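Side-chain contact in putative sodium:solute symporter (Proteus mirabilis, PDB 5NV9), which couples the inward sodium gradient to uptake of the sialic acid N-acetylneuraminic acid across the bacterial inner membrane: residues Ala124-Met129 with Ser357-Arg362. Sequence-based numbering, arbitrary orientation. Where two conformers were deposited one is given.
Sequences ASLSFM and SDIYTR
Ser-125 donates its hydroxyl to Asp-358, with OG 2.7 Å from OD2. The oxygen is met on its anti side, and the donor sits 27° out of the carboxylate plane. Ser-125 can do this because its OG lies anti to the backbone N (chi1 -172°), which carries the hydroxyl outward from helix 118-151. Beside this polar bridge, Ile-359 brings its CG1-CD1 branch up to two side chains about one helical turn apart. The selenomethionine Met-129, bent at chi3, lays its terminal CE 3.8 Å from Ile-359 CG1. Leu-126 CD2 reaches Ile-359 CD1 at 4.2 Å, the two side chains crossing at about a right angle. One shell out, Asp-358 is gripped further: OD2 also shares a hydrogen bond with Ser-107 OG, and OD1 forms a salt bridge with Arg-121, one turn before Ser-125. The helical segments 124-129 and 357-361 run at 107° to each other, their axes 10.6 Å apart at closest approach, joining a transmembrane helix to the cytoplasmic end of helix 328-361, whose earlier turns carry sodium ligands. With both oxygens engaged, the buried carboxylate is held against rotation, and the arginine probably favours its ionised form.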
loop_
_atom_site.group_PDB
_atom_site.type_symbol
_atom_site.label_atom_id
_atom_site.label_comp_id
_atom_site.label_asym_id
_atom_site.label_seq_id
_atom_site.Cartn_x
_atom_site.Cartn_y
_atom_site.Cartn_z
ATOM N N ALA A 124 3.610 17.956 -1.741
ATOM C CA ALA A 124 3.351 16.543 -2.058
ATOM C C ALA A 124 4.288 15.574 -1.339
ATOM O O ALA A 124 3.836 14.556 -0.858
ATOM C CB ALA A 124 3.361 16.299 -3.587
ATOM N N SER A 125 5.591 15.902 -1.309
ATOM C CA SER A 125 6.597 15.108 -0.673
ATOM C C SER A 125 6.386 14.977 0.866
ATOM O O SER A 125 6.469 13.877 1.430
ATOM C CB SER A 125 7.954 15.745 -0.953
ATOM O OG SER A 125 8.987 14.927 -0.513
ATOM N N LEU A 126 6.100 16.092 1.542
ATOM C CA LEU A 126 5.809 16.092 2.968
ATOM C C LEU A 126 4.516 15.327 3.260
ATOM O O LEU A 126 4.445 14.577 4.252
ATOM C CB LEU A 126 5.741 17.528 3.503
ATOM C CG LEU A 126 7.076 18.262 3.420
ATOM C CD1 LEU A 126 6.874 19.735 3.630
ATOM C CD2 LEU A 126 8.092 17.742 4.438
ATOM N N SER A 127 3.506 15.441 2.405
ATOM C CA SER A 127 2.274 14.695 2.615
ATOM C C SER A 127 2.539 13.164 2.465
ATOM O O SER A 127 1.998 12.356 3.225
ATOM C CB SER A 127 1.198 15.104 1.625
ATOM O OG SER A 127 0.767 16.431 1.829
ATOM N N PHE A 128 3.366 12.788 1.477
ATOM C CA PHE A 128 3.742 11.410 1.271
ATOM C C PHE A 128 4.445 10.880 2.497
ATOM O O PHE A 128 4.051 9.842 3.036
ATOM C CB PHE A 128 4.587 11.145 -0.003
ATOM C CG PHE A 128 5.097 9.739 -0.076
ATOM C CD1 PHE A 128 4.321 8.723 -0.628
ATOM C CD2 PHE A 128 6.295 9.402 0.507
ATOM C CE1 PHE A 128 4.757 7.411 -0.626
ATOM C CE2 PHE A 128 6.736 8.068 0.519
ATOM C CZ PHE A 128 5.986 7.081 -0.071
HETATM N N MSE A 129 5.506 11.561 2.904
HETATM C CA MSE A 129 6.372 11.089 3.984
HETATM C C MSE A 129 5.570 10.916 5.265
HETATM O O MSE A 129 5.665 9.887 5.930
HETATM C CB MSE A 129 7.532 12.029 4.144
HETATM C CG MSE A 129 8.458 11.855 2.981
HETATM SE SE MSE A 129 10.132 12.838 3.340
HETATM C CE MSE A 129 9.443 14.617 2.873
ATOM N N SER A 357 15.988 13.357 -1.951
ATOM C CA SER A 357 15.871 14.178 -3.130
ATOM C C SER A 357 15.197 15.521 -2.808
ATOM O O SER A 357 15.781 16.564 -3.095
ATOM C CB SER A 357 15.097 13.443 -4.246
ATOM O OG SER A 357 14.886 14.321 -5.378
ATOM N N ASP A 358 13.984 15.454 -2.211
ATOM C CA ASP A 358 13.083 16.590 -2.063
ATOM C C ASP A 358 13.480 17.484 -0.888
ATOM O O ASP A 358 13.158 18.666 -0.893
ATOM C CB ASP A 358 11.622 16.169 -1.857
ATOM C CG ASP A 358 11.090 15.300 -2.997
ATOM O OD1 ASP A 358 11.451 15.587 -4.140
ATOM O OD2 ASP A 358 10.347 14.323 -2.750
ATOM N N ILE A 359 14.171 16.935 0.109
ATOM C CA ILE A 359 14.536 17.710 1.281
ATOM C C ILE A 359 16.059 17.995 1.281
ATOM O O ILE A 359 16.511 19.160 1.088
ATOM C CB ILE A 359 14.034 17.039 2.559
ATOM C CG1 ILE A 359 12.514 16.770 2.495
ATOM C CG2 ILE A 359 14.315 17.890 3.785
ATOM C CD1 ILE A 359 11.651 17.985 2.294
ATOM N N TYR A 360 16.842 16.942 1.432
ATOM C CA TYR A 360 18.264 17.052 1.598
ATOM C C TYR A 360 19.005 17.577 0.363
ATOM O O TYR A 360 19.821 18.471 0.448
ATOM C CB TYR A 360 18.828 15.667 2.004
ATOM C CG TYR A 360 20.319 15.628 2.215
ATOM C CD1 TYR A 360 20.928 16.419 3.185
ATOM C CD2 TYR A 360 21.133 14.750 1.459
ATOM C CE1 TYR A 360 22.323 16.372 3.380
ATOM C CE2 TYR A 360 22.514 14.716 1.627
ATOM C CZ TYR A 360 23.102 15.500 2.609
ATOM O OH TYR A 360 24.478 15.455 2.777
ATOM N N THR A 361 18.732 17.033 -0.795
ATOM C CA THR A 361 19.412 17.484 -1.981
ATOM C C THR A 361 18.813 18.842 -2.414
ATOM O O THR A 361 19.529 19.824 -2.636
ATOM C CB THR A 361 19.354 16.403 -3.075
ATOM O OG1 THR A 361 19.957 15.194 -2.588
ATOM C CG2 THR A 361 20.077 16.844 -4.295
ATOM N N ARG A 362 17.501 18.946 -2.436
ATOM C CA ARG A 362 16.915 20.112 -3.082
ATOM C C ARG A 362 17.128 21.388 -2.283
ATOM O O ARG A 362 17.234 22.483 -2.834
ATOM C CB ARG A 362 15.422 19.879 -3.309
ATOM C CG ARG A 362 14.684 21.110 -3.809
ATOM C CD ARG A 362 15.249 21.570 -5.153
ATOM N NE ARG A 362 14.488 22.697 -5.659
ATOM C CZ ARG A 362 14.602 23.950 -5.215
ATOM N NH1 ARG A 362 15.478 24.275 -4.251
ATOM N NH2 ARG A 362 13.839 24.897 -5.746
#